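Local atomic coordinates of protein (sliding clamp) (Enterobacteria phage RB69, PDB entry 1B77), a protein that probably forms a three-subunit ring around DNA and, by binding a peptide of the phage DNA polymerase, helps keep the polymerase on its template. Residues A[10-15]-A[59-64]; A[69-74]-A[81-86]; A[112-117]-A[170-175]; A[138-141]-A[146-149]. All blocks are in the same frame, centred on the assembly; numbering follows the deposited sequence.

Overall arrangement
The first loop in the chain is closed by interaction 1, where helix 5-15 meets helix 57-64. Interaction 2 follows in series: the chain leaves helix 57-64 for the hairpin of 72-75 and 81-84, whose I73 and I83 pack on F60, I63 and L64. The chain then passes to its C-terminal half, across its centre, with interactions 1 and 3 about 35 Å apart between centres. There 112-117 meets 170-175, closing a long loop inside which the hairpin of interaction 4 is nested. Interactions 3 and 4 touch, since strands 165-171 and 146-152 are neighbours in one sheet, while 114-118 edges the six-stranded sheet.

Interaction 1: residues A[10-15]-A[59-64]; sequences ILKNFA and SFLSIL
L11 and K12 of helix 5-15 receive the side chain of L61 from helix 57-64, in a nearly antiparallel helix pair of the processivity-factor fold; the segment axes approach to 10.2 Å and make an angle of 154°. In relatives of this fold such paired helices line the inner wall of the ring. L11 comes first. Its CB lies 3.7 Å from CD1 of L61, and the two leucine side chains cross at about a right angle, with L61 CD2 standing by both CB and CD1 of L11. L11 also packs on I29 of strand 28-32, which links the helix pair to the sheet. K12 follows, an exposed residue whose aliphatic root borders L61 while its chain runs on toward S62. CG lies opposite the backbone N (chi1 -153°), and a bend at chi4 leaves NZ 4.0 Å from S62 OG, too long for a hydrogen bond. NZ instead makes a weak hydrogen bond to N58 OD1, and S62 OG bonds to N58 O. Beyond K12 the helix turns to other partners: N13 bonds to Y216 and K188, and F14 lies against I29 and T31. The closest approach is made by one methyl, L61 CD1, which sits 3.6 Å from the carbonyl carbon C of L11 and 3.5 Å from the amide N of K12.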
loop_
_atom_site.group_PDB
_atom_site.type_symbol
_atom_site.label_atom_id
_atom_site.label_comp_id
_atom_site.label_asym_id
_atom_site.label_seq_id
_atom_site.Cartn_x
_atom_site.Cartn_y
_atom_site.Cartn_z
ATOM N N ILE A 10 -19.325 12.463 -2.476
ATOM C CA ILE A 10 -19.739 12.628 -3.859
ATOM C C ILE A 10 -18.777 13.563 -4.578
ATOM O O ILE A 10 -18.477 13.365 -5.760
ATOM C CB ILE A 10 -21.179 13.164 -3.968
ATOM C CG1 ILE A 10 -22.147 12.150 -3.345
ATOM C CG2 ILE A 10 -21.537 13.376 -5.437
ATOM C CD1 ILE A 10 -23.620 12.603 -3.278
ATOM N N LEU A 11 -18.282 14.572 -3.867
ATOM C CA LEU A 11 -17.331 15.505 -4.462
ATOM C C LEU A 11 -16.034 14.790 -4.824
ATOM O O LEU A 11 -15.342 15.173 -5.769
ATOM C CB LEU A 11 -17.037 16.660 -3.497
ATOM C CG LEU A 11 -18.104 17.751 -3.498
ATOM C CD1 LEU A 11 -17.852 18.741 -2.375
ATOM C CD2 LEU A 11 -18.096 18.442 -4.874
ATOM N N LYS A 12 -15.710 13.750 -4.064
ATOM C CA LYS A 12 -14.505 12.980 -4.318
ATOM C C LYS A 12 -14.682 12.179 -5.617
ATOM O O LYS A 12 -13.725 11.994 -6.367
ATOM C CB LYS A 12 -14.201 12.048 -3.141
ATOM C CG LYS A 12 -12.718 11.711 -3.002
ATOM C CD LYS A 12 -12.413 10.837 -1.786
ATOM C CE LYS A 12 -10.893 10.597 -1.644
ATOM N NZ LYS A 12 -10.106 11.853 -1.332
ATOM N N ASN A 13 -15.901 11.714 -5.893
ATOM C CA ASN A 13 -16.146 10.980 -7.137
ATOM C C ASN A 13 -16.023 11.964 -8.303
ATOM O O ASN A 13 -15.482 11.626 -9.351
ATOM C CB ASN A 13 -17.542 10.340 -7.132
ATOM C CG ASN A 13 -17.932 9.753 -8.493
ATOM O OD1 ASN A 13 -18.786 10.301 -9.193
ATOM N ND2 ASN A 13 -17.308 8.639 -8.867
ATOM N N PHE A 14 -16.511 13.186 -8.102
ATOM C CA PHE A 14 -16.435 14.234 -9.123
ATOM C C PHE A 14 -14.976 14.595 -9.460
ATOM O O PHE A 14 -14.630 14.773 -10.632
ATOM C CB PHE A 14 -17.192 15.490 -8.652
ATOM C CG PHE A 14 -18.699 15.410 -8.810
ATOM C CD1 PHE A 14 -19.372 14.195 -8.720
ATOM C CD2 PHE A 14 -19.446 16.573 -9.020
ATOM C CE1 PHE A 14 -20.773 14.138 -8.834
ATOM C CE2 PHE A 14 -20.840 16.527 -9.135
ATOM C CZ PHE A 14 -21.505 15.305 -9.043
ATOM N N ALA A 15 -14.121 14.691 -8.442
ATOM C CA ALA A 15 -12.714 15.031 -8.662
ATOM C C ALA A 15 -12.009 14.011 -9.553
ATOM O O ALA A 15 -10.990 14.321 -10.173
ATOM C CB ALA A 15 -11.976 15.143 -7.330
ATOM N N SER A 59 -7.397 17.538 -3.248
ATOM C CA SER A 59 -6.541 17.945 -2.129
ATOM C C SER A 59 -7.321 18.810 -1.144
ATOM O O SER A 59 -7.053 18.798 0.057
ATOM C CB SER A 59 -5.308 18.704 -2.632
ATOM O OG SER A 59 -4.517 17.883 -3.475
ATOM N N PHE A 60 -8.276 19.575 -1.660
ATOM C CA PHE A 60 -9.125 20.416 -0.821
ATOM C C PHE A 60 -9.928 19.494 0.098
ATOM O O PHE A 60 -9.924 19.658 1.319
ATOM C CB PHE A 60 -10.081 21.230 -1.697
ATOM C CG PHE A 60 -11.130 21.985 -0.921
ATOM C CD1 PHE A 60 -10.787 23.084 -0.147
ATOM C CD2 PHE A 60 -12.463 21.601 -0.982
ATOM C CE1 PHE A 60 -11.758 23.797 0.558
ATOM C CE2 PHE A 60 -13.441 22.304 -0.282
ATOM C CZ PHE A 60 -13.087 23.404 0.488
ATOM N N LEU A 61 -10.617 18.521 -0.496
ATOM C CA LEU A 61 -11.414 17.568 0.273
ATOM C C LEU A 61 -10.572 16.850 1.332
ATOM O O LEU A 61 -11.009 16.699 2.474
ATOM C CB LEU A 61 -12.060 16.541 -0.660
ATOM C CG LEU A 61 -13.022 17.154 -1.688
ATOM C CD1 LEU A 61 -13.476 16.082 -2.679
ATOM C CD2 LEU A 61 -14.213 17.777 -0.959
ATOM N N SER A 62 -9.370 16.416 0.957
ATOM C CA SER A 62 -8.491 15.736 1.908
ATOM C C SER A 62 -8.196 16.648 3.099
ATOM O O SER A 62 -8.140 16.202 4.244
ATOM C CB SER A 62 -7.180 15.334 1.236
ATOM O OG SER A 62 -7.418 14.372 0.227
ATOM N N ILE A 63 -8.011 17.933 2.824
ATOM C CA ILE A 63 -7.742 18.889 3.887
ATOM C C ILE A 63 -8.913 18.980 4.879
ATOM O O ILE A 63 -8.708 19.208 6.073
ATOM C CB ILE A 63 -7.421 20.280 3.283
ATOM C CG1 ILE A 63 -5.902 20.439 3.172
ATOM C CG2 ILE A 63 -8.038 21.399 4.108
ATOM C CD1 ILE A 63 -5.190 20.384 4.499
ATOM N N LEU A 64 -10.133 18.789 4.388
ATOM C CA LEU A 64 -11.301 18.863 5.263
ATOM C C LEU A 64 -11.316 17.694 6.238
ATOM O O LEU A 64 -11.916 17.773 7.307
ATOM C CB LEU A 64 -12.602 18.872 4.445
ATOM C CG LEU A 64 -12.837 20.084 3.537
ATOM C CD1 LEU A 64 -14.132 19.907 2.755
ATOM C CD2 LEU A 64 -12.882 21.358 4.380
#

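Interaction 2: residues A[69-74]-A[81-86]; sequences DDAEIS and IKIADT
I73 and I81 form the tight apolar centre: CD1 of I73 lies 3.3 Å from CG2 of I81, closer than usual van der Waals contact. The fit follows from the I73 torsion, which sets CG1 opposite the backbone N (chi1 167°) and sends the extended chain past the I81 branch. I83, directly across from I73 in a non-hydrogen-bonded pair, approaches more loosely, while its CG2 meets A71 CB at 4.0 Å. This apolar face lies under helix 57-64, where F60 packs on both I73 and I83 and reaches I73 CD1 with its CZ at 3.3 Å.

Outward from these side chains the backbones are laced by two hydrogen-bonded pairs. S74 and K82 exchange bonds, that from K82 N to S74 O being 2.7 Å and almost straight (175°). E72 and A84 do likewise, but less evenly: A84 N to E72 O is 2.8 Å, whereas E72 N to A84 O is 3.2 Å and bent to 138°. A water adds a further tie, donating to E72 O and K82 O and hydrogen-bonding with S74 OG at 2.9 Å.

At the polar edge, E72 turns its carboxylate to a salt bridge with K2 and a hydrogen bond to M1 N, and D85 OD2 accepts from Q125 of the second subunit. All this is an antiparallel beta hairpin, carrying one apolar face for a helix and, at its end, a link across the subunit interface.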
loop_
_atom_site.group_PDB
_atom_site.type_symbol
_atom_site.label_atom_id
_atom_site.label_comp_id
_atom_site.label_asym_id
_atom_site.label_seq_id
_atom_site.Cartn_x
_atom_site.Cartn_y
_atom_site.Cartn_z
ATOM N N ASP A 69 -15.525 18.146 11.754
ATOM C CA ASP A 69 -16.556 17.855 10.765
ATOM C C ASP A 69 -17.523 19.020 10.540
ATOM O O ASP A 69 -18.176 19.093 9.500
ATOM C CB ASP A 69 -17.352 16.612 11.179
ATOM C CG ASP A 69 -16.466 15.401 11.416
ATOM O OD1 ASP A 69 -15.633 15.085 10.533
ATOM O OD2 ASP A 69 -16.605 14.761 12.484
ATOM N N ASP A 70 -17.619 19.928 11.506
ATOM C CA ASP A 70 -18.521 21.062 11.369
ATOM C C ASP A 70 -17.765 22.354 11.069
ATOM O O ASP A 70 -18.286 23.455 11.274
ATOM C CB ASP A 70 -19.366 21.229 12.639
ATOM C CG ASP A 70 -18.579 21.800 13.799
ATOM O OD1 ASP A 70 -17.527 21.221 14.150
ATOM O OD2 ASP A 70 -19.019 22.833 14.364
ATOM N N ALA A 71 -16.538 22.218 10.578
ATOM C CA ALA A 71 -15.733 23.383 10.249
ATOM C C ALA A 71 -16.513 24.273 9.283
ATOM O O ALA A 71 -17.051 23.804 8.282
ATOM C CB ALA A 71 -14.410 22.950 9.623
ATOM N N GLU A 72 -16.577 25.559 9.601
ATOM C CA GLU A 72 -17.289 26.517 8.773
ATOM C C GLU A 72 -16.348 27.007 7.681
ATOM O O GLU A 72 -15.218 27.410 7.961
ATOM C CB GLU A 72 -17.746 27.692 9.640
ATOM C CG GLU A 72 -18.605 28.729 8.937
ATOM C CD GLU A 72 -20.034 28.258 8.680
ATOM O OE1 GLU A 72 -20.694 27.786 9.635
ATOM O OE2 GLU A 72 -20.497 28.376 7.523
ATOM N N ILE A 73 -16.801 26.958 6.435
ATOM C CA ILE A 73 -15.970 27.423 5.334
ATOM C C ILE A 73 -16.635 28.584 4.607
ATOM O O ILE A 73 -17.827 28.544 4.312
ATOM C CB ILE A 73 -15.653 26.284 4.342
ATOM C CG1 ILE A 73 -15.056 26.873 3.065
ATOM C CG2 ILE A 73 -16.889 25.468 4.068
ATOM C CD1 ILE A 73 -14.716 25.851 2.011
ATOM N N SER A 74 -15.847 29.618 4.327
ATOM C CA SER A 74 -16.344 30.813 3.660
ATOM C C SER A 74 -15.225 31.479 2.875
ATOM O O SER A 74 -14.085 31.010 2.880
ATOM C CB SER A 74 -16.866 31.800 4.699
ATOM O OG SER A 74 -15.808 32.212 5.551
ATOM N N ILE A 81 -10.274 30.944 0.118
ATOM C CA ILE A 81 -11.169 30.224 1.007
ATOM C C ILE A 81 -10.635 30.084 2.417
ATOM O O ILE A 81 -9.454 29.787 2.616
ATOM C CB ILE A 81 -11.428 28.804 0.499
ATOM C CG1 ILE A 81 -11.980 28.849 -0.919
ATOM C CG2 ILE A 81 -12.369 28.085 1.445
ATOM C CD1 ILE A 81 -11.916 27.513 -1.609
ATOM N N LYS A 82 -11.521 30.275 3.392
ATOM C CA LYS A 82 -11.168 30.134 4.794
ATOM C C LYS A 82 -11.918 28.966 5.428
ATOM O O LYS A 82 -13.126 28.831 5.265
ATOM C CB LYS A 82 -11.485 31.412 5.579
ATOM C CG LYS A 82 -11.269 31.236 7.079
ATOM C CD LYS A 82 -11.641 32.470 7.888
ATOM C CE LYS A 82 -11.541 32.176 9.392
ATOM N NZ LYS A 82 -11.691 33.406 10.233
ATOM N N ILE A 83 -11.188 28.127 6.153
ATOM C CA ILE A 83 -11.776 26.981 6.829
ATOM C C ILE A 83 -11.566 27.186 8.325
ATOM O O ILE A 83 -10.451 27.029 8.839
ATOM C CB ILE A 83 -11.103 25.670 6.391
ATOM C CG1 ILE A 83 -11.158 25.552 4.863
ATOM C CG2 ILE A 83 -11.799 24.484 7.043
ATOM C CD1 ILE A 83 -10.288 24.448 4.298
ATOM N N ALA A 84 -12.645 27.545 9.016
ATOM C CA ALA A 84 -12.596 27.815 10.449
ATOM C C ALA A 84 -12.798 26.585 11.323
ATOM O O ALA A 84 -13.873 25.986 11.329
ATOM C CB ALA A 84 -13.629 28.886 10.808
ATOM N N ASP A 85 -11.755 26.221 12.064
ATOM C CA ASP A 85 -11.803 25.065 12.962
ATOM C C ASP A 85 -11.776 25.571 14.415
ATOM O O ASP A 85 -11.671 26.774 14.648
ATOM C CB ASP A 85 -10.614 24.143 12.678
ATOM C CG ASP A 85 -10.774 22.770 13.296
ATOM O OD1 ASP A 85 -11.907 22.409 13.677
ATOM O OD2 ASP A 85 -9.766 22.038 13.381
ATOM N N THR A 86 -11.875 24.665 15.385
ATOM C CA THR A 86 -11.891 25.056 16.798
ATOM C C THR A 86 -10.803 26.059 17.211
ATOM O O THR A 86 -11.117 27.186 17.590
ATOM C CB THR A 86 -11.802 23.819 17.713
ATOM O OG1 THR A 86 -12.789 22.858 17.311
ATOM C CG2 THR A 86 -12.067 24.217 19.171
HETATM O O HOH W 1 -14.975 30.170 7.477
#

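Interaction 3: residues A[112-117]-A[170-175]; sequences ASVITE and TDYDGS
T116 and T170 join hydroxyl to hydroxyl between the edge strands of two sheets, OG1 to OG1 at 3.0 Å, in a hydrogen bond that either could donate. Their side chains meet at a slant: T116 holds OG1 opposite its backbone N (chi1 180°), and T170 has OG1 lodged between its N and carbonyl carbon (chi1 59°), which turns the two hydroxyls toward each other. This is the closer part of the contact, with T116 buried and I147 of strand 146-152 touching both threonines.

Further along, V114 and Y172 pack across each other at about a right angle, V114 CG1 coming obliquely to the ring, 3.7 Å from CE1. The ring is fixed from several sides: the backbone N of G174 stands 3.4 Å above its plane over the centre, F178 meets it edge to face, and its OH is hydrogen-bonded to N176 O. V114 belongs to a classic beta bulge, in which S113 and V114 both face L198, and it also touches F228 at the C terminus.

The exposed side is thinner. There E117 lends only its aliphatic CG, 3.8 Å from T170 CG2, and the two side chains cross at nearly a right angle.

No backbone hydrogen bond runs between the segments, although 114-118 and 165-171 are both outermost strands of their sheets within the chain. The two sheets are therefore not fused here; between these segments the link is one hydroxyl pair and a few carbon contacts, side chain to side chain.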
loop_
_atom_site.group_PDB
_atom_site.type_symbol
_atom_site.label_atom_id
_atom_site.label_comp_id
_atom_site.label_asym_id
_atom_site.label_seq_id
_atom_site.Cartn_x
_atom_site.Cartn_y
_atom_site.Cartn_z
ATOM N N ALA A 112 -35.220 9.128 -23.458
ATOM C CA ALA A 112 -34.508 7.891 -23.753
ATOM C C ALA A 112 -35.078 7.044 -24.885
ATOM O O ALA A 112 -36.290 6.968 -25.082
ATOM C CB ALA A 112 -34.393 7.049 -22.481
ATOM N N SER A 113 -34.180 6.407 -25.627
ATOM C CA SER A 113 -34.565 5.546 -26.728
ATOM C C SER A 113 -34.865 4.182 -26.127
ATOM O O SER A 113 -35.753 3.471 -26.594
ATOM C CB SER A 113 -33.424 5.437 -27.745
ATOM O OG SER A 113 -33.017 6.716 -28.200
ATOM N N VAL A 114 -34.108 3.819 -25.090
ATOM C CA VAL A 114 -34.297 2.546 -24.391
ATOM C C VAL A 114 -33.855 2.706 -22.944
ATOM O O VAL A 114 -32.890 3.421 -22.659
ATOM C CB VAL A 114 -33.435 1.410 -24.969
ATOM C CG1 VAL A 114 -34.179 0.092 -24.848
ATOM C CG2 VAL A 114 -33.039 1.708 -26.389
ATOM N N ILE A 115 -34.537 2.021 -22.035
ATOM C CA ILE A 115 -34.187 2.091 -20.624
ATOM C C ILE A 115 -33.859 0.717 -20.070
ATOM O O ILE A 115 -34.563 -0.250 -20.341
ATOM C CB ILE A 115 -35.343 2.668 -19.776
ATOM C CG1 ILE A 115 -35.652 4.108 -20.205
ATOM C CG2 ILE A 115 -34.978 2.614 -18.301
ATOM C CD1 ILE A 115 -36.838 4.734 -19.470
ATOM N N THR A 116 -32.780 0.631 -19.302
ATOM C CA THR A 116 -32.386 -0.624 -18.663
ATOM C C THR A 116 -31.836 -0.256 -17.293
ATOM O O THR A 116 -32.044 0.864 -16.824
ATOM C CB THR A 116 -31.303 -1.399 -19.476
ATOM O OG1 THR A 116 -30.964 -2.613 -18.791
ATOM C CG2 THR A 116 -30.048 -0.563 -19.659
ATOM N N GLU A 117 -31.140 -1.187 -16.648
ATOM C CA GLU A 117 -30.585 -0.912 -15.335
ATOM C C GLU A 117 -29.510 -1.910 -14.945
ATOM O O GLU A 117 -29.492 -3.037 -15.423
ATOM C CB GLU A 117 -31.695 -0.921 -14.286
ATOM C CG GLU A 117 -32.247 -2.290 -13.931
ATOM C CD GLU A 117 -33.400 -2.198 -12.940
ATOM O OE1 GLU A 117 -33.305 -1.393 -11.984
ATOM O OE2 GLU A 117 -34.400 -2.931 -13.105
ATOM N N THR A 170 -31.467 -6.543 -18.313
ATOM C CA THR A 170 -32.916 -6.721 -18.257
ATOM C C THR A 170 -33.491 -7.309 -19.543
ATOM O O THR A 170 -32.776 -7.480 -20.539
ATOM C CB THR A 170 -33.614 -5.383 -18.003
ATOM O OG1 THR A 170 -33.273 -4.470 -19.052
ATOM C CG2 THR A 170 -33.186 -4.800 -16.668
ATOM N N ASP A 171 -34.789 -7.607 -19.515
ATOM C CA ASP A 171 -35.470 -8.169 -20.675
ATOM C C ASP A 171 -35.801 -7.054 -21.650
ATOM O O ASP A 171 -36.105 -5.939 -21.243
ATOM C CB ASP A 171 -36.771 -8.874 -20.270
ATOM C CG ASP A 171 -36.552 -9.977 -19.245
ATOM O OD1 ASP A 171 -35.613 -10.778 -19.412
ATOM O OD2 ASP A 171 -37.334 -10.041 -18.275
ATOM N N TYR A 172 -35.734 -7.359 -22.940
ATOM C CA TYR A 172 -36.042 -6.370 -23.964
ATOM C C TYR A 172 -36.939 -6.978 -25.025
ATOM O O TYR A 172 -36.502 -7.822 -25.811
ATOM C CB TYR A 172 -34.766 -5.844 -24.623
ATOM C CG TYR A 172 -35.045 -4.868 -25.746
ATOM C CD1 TYR A 172 -35.641 -3.630 -25.492
ATOM C CD2 TYR A 172 -34.724 -5.179 -27.070
ATOM C CE1 TYR A 172 -35.908 -2.728 -26.520
ATOM C CE2 TYR A 172 -34.988 -4.285 -28.110
ATOM C CZ TYR A 172 -35.579 -3.062 -27.827
ATOM O OH TYR A 172 -35.835 -2.169 -28.843
ATOM N N ASP A 173 -38.190 -6.529 -25.050
ATOM C CA ASP A 173 -39.172 -7.025 -26.006
ATOM C C ASP A 173 -39.378 -6.027 -27.130
ATOM O O ASP A 173 -40.208 -6.236 -28.016
ATOM C CB ASP A 173 -40.495 -7.267 -25.291
ATOM C CG ASP A 173 -40.308 -7.983 -23.969
ATOM O OD1 ASP A 173 -39.620 -9.032 -23.946
ATOM O OD2 ASP A 173 -40.842 -7.488 -22.948
ATOM N N GLY A 174 -38.606 -4.946 -27.089
ATOM C CA GLY A 174 -38.708 -3.905 -28.085
ATOM C C GLY A 174 -38.511 -4.326 -29.526
ATOM O O GLY A 174 -38.095 -5.446 -29.843
ATOM N N SER A 175 -38.810 -3.376 -30.401
ATOM C CA SER A 175 -38.714 -3.535 -31.837
ATOM C C SER A 175 -37.354 -3.135 -32.416
ATOM O O SER A 175 -36.860 -3.776 -33.340
ATOM C CB SER A 175 -39.835 -2.700 -32.472
ATOM O OG SER A 175 -39.460 -2.189 -33.736
#

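Interaction 4: residues A[138-141]-A[146-149]; sequences IAIT and KIVI
T141 and V148 form a hydrogen-bonded antiparallel pair whose two backbone bonds are both 2.8 Å. The one from V148 N to T141 O is the straighter, at 171° against 163° for T141 N to V148 O. Beyond this pair the polar side chains look to neighbouring strands: T141 OG1 bonds to F178 O, and K146 NZ forms a salt bridge with D171 OD1. The backbone N of I147 continues the sheet on that side, probably bonding to T170 O at 2.8 Å.

Packing follows on both faces. T141 and V148 lie side by side, their CG2 methyls a tight 3.5 Å apart. A chi1 of -58° puts V148 CG1 opposite the carbonyl carbon and leaves CG2 between N and C; T141 CG2 sits likewise, and the two methyls meet. The opposite face is built of isoleucines. I140 CG2 touches I147 CG2 at 3.6 Å, with the chains crossing at a slant, while I140 and I149 run alongside each other, CG1 to CG1 at 3.9 Å. I138 closes the row, its CB 4.0 Å from I149 CG2. On this side I147 also reaches F178 and Y172.

Strands 137-143 and 146-152 thus make a beta hairpin with a very short turn, sitting inside the five-stranded antiparallel sheet of the C-terminal half, with 165-171 beside 146-152 and 178-183 beside 137-143.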
loop_
_atom_site.group_PDB
_atom_site.type_symbol
_atom_site.label_atom_id
_atom_site.label_comp_id
_atom_site.label_asym_id
_atom_site.label_seq_id
_atom_site.Cartn_x
_atom_site.Cartn_y
_atom_site.Cartn_z
ATOM N N ILE A 138 -16.914 -1.107 -23.755
ATOM C CA ILE A 138 -18.056 -1.994 -23.595
ATOM C C ILE A 138 -19.116 -1.597 -24.611
ATOM O O ILE A 138 -19.115 -0.475 -25.116
ATOM C CB ILE A 138 -18.685 -1.899 -22.185
ATOM C CG1 ILE A 138 -19.237 -0.495 -21.953
ATOM C CG2 ILE A 138 -17.653 -2.243 -21.129
ATOM C CD1 ILE A 138 -20.065 -0.363 -20.697
ATOM N N ALA A 139 -20.011 -2.528 -24.911
ATOM C CA ALA A 139 -21.097 -2.281 -25.844
ATOM C C ALA A 139 -22.404 -2.787 -25.242
ATOM O O ALA A 139 -22.500 -3.943 -24.828
ATOM C CB ALA A 139 -20.826 -2.984 -27.169
ATOM N N ILE A 140 -23.400 -1.914 -25.176
ATOM C CA ILE A 140 -24.704 -2.288 -24.640
ATOM C C ILE A 140 -25.582 -2.569 -25.853
ATOM O O ILE A 140 -25.837 -1.681 -26.672
ATOM C CB ILE A 140 -25.287 -1.150 -23.775
ATOM C CG1 ILE A 140 -24.263 -0.765 -22.698
ATOM C CG2 ILE A 140 -26.580 -1.601 -23.109
ATOM C CD1 ILE A 140 -24.601 0.491 -21.924
ATOM N N THR A 141 -26.030 -3.813 -25.980
ATOM C CA THR A 141 -26.824 -4.198 -27.135
ATOM C C THR A 141 -28.021 -5.097 -26.829
ATOM O O THR A 141 -28.131 -5.670 -25.740
ATOM C CB THR A 141 -25.924 -4.911 -28.161
ATOM O OG1 THR A 141 -26.628 -5.069 -29.397
ATOM C CG2 THR A 141 -25.515 -6.277 -27.641
ATOM N N LYS A 146 -32.992 -9.761 -24.492
ATOM C CA LYS A 146 -32.379 -9.142 -23.326
ATOM C C LYS A 146 -31.416 -8.031 -23.721
ATOM O O LYS A 146 -30.970 -7.956 -24.868
ATOM C CB LYS A 146 -31.629 -10.194 -22.513
ATOM C CG LYS A 146 -32.521 -11.270 -21.942
ATOM C CD LYS A 146 -31.731 -12.244 -21.098
ATOM C CE LYS A 146 -32.656 -13.115 -20.269
ATOM N NZ LYS A 146 -33.462 -12.283 -19.329
ATOM N N ILE A 147 -31.122 -7.145 -22.774
ATOM C CA ILE A 147 -30.173 -6.074 -23.024
ATOM C C ILE A 147 -28.909 -6.631 -22.407
ATOM O O ILE A 147 -28.935 -7.118 -21.274
ATOM C CB ILE A 147 -30.551 -4.761 -22.299
ATOM C CG1 ILE A 147 -31.898 -4.250 -22.806
ATOM C CG2 ILE A 147 -29.478 -3.689 -22.549
ATOM C CD1 ILE A 147 -31.895 -3.873 -24.262
ATOM N N VAL A 148 -27.810 -6.596 -23.152
ATOM C CA VAL A 148 -26.560 -7.117 -22.631
ATOM C C VAL A 148 -25.397 -6.153 -22.798
ATOM O O VAL A 148 -25.408 -5.290 -23.672
ATOM C CB VAL A 148 -26.187 -8.450 -23.309
ATOM C CG1 VAL A 148 -27.303 -9.462 -23.103
ATOM C CG2 VAL A 148 -25.929 -8.225 -24.790
ATOM N N ILE A 149 -24.404 -6.306 -21.929
ATOM C CA ILE A 149 -23.194 -5.496 -21.965
ATOM C C ILE A 149 -22.035 -6.416 -22.301
ATOM O O ILE A 149 -21.749 -7.347 -21.551
ATOM C CB ILE A 149 -22.888 -4.845 -20.598
ATOM C CG1 ILE A 149 -23.946 -3.795 -20.266
ATOM C CG2 ILE A 149 -21.497 -4.231 -20.619
ATOM C CD1 ILE A 149 -23.655 -2.999 -19.000
#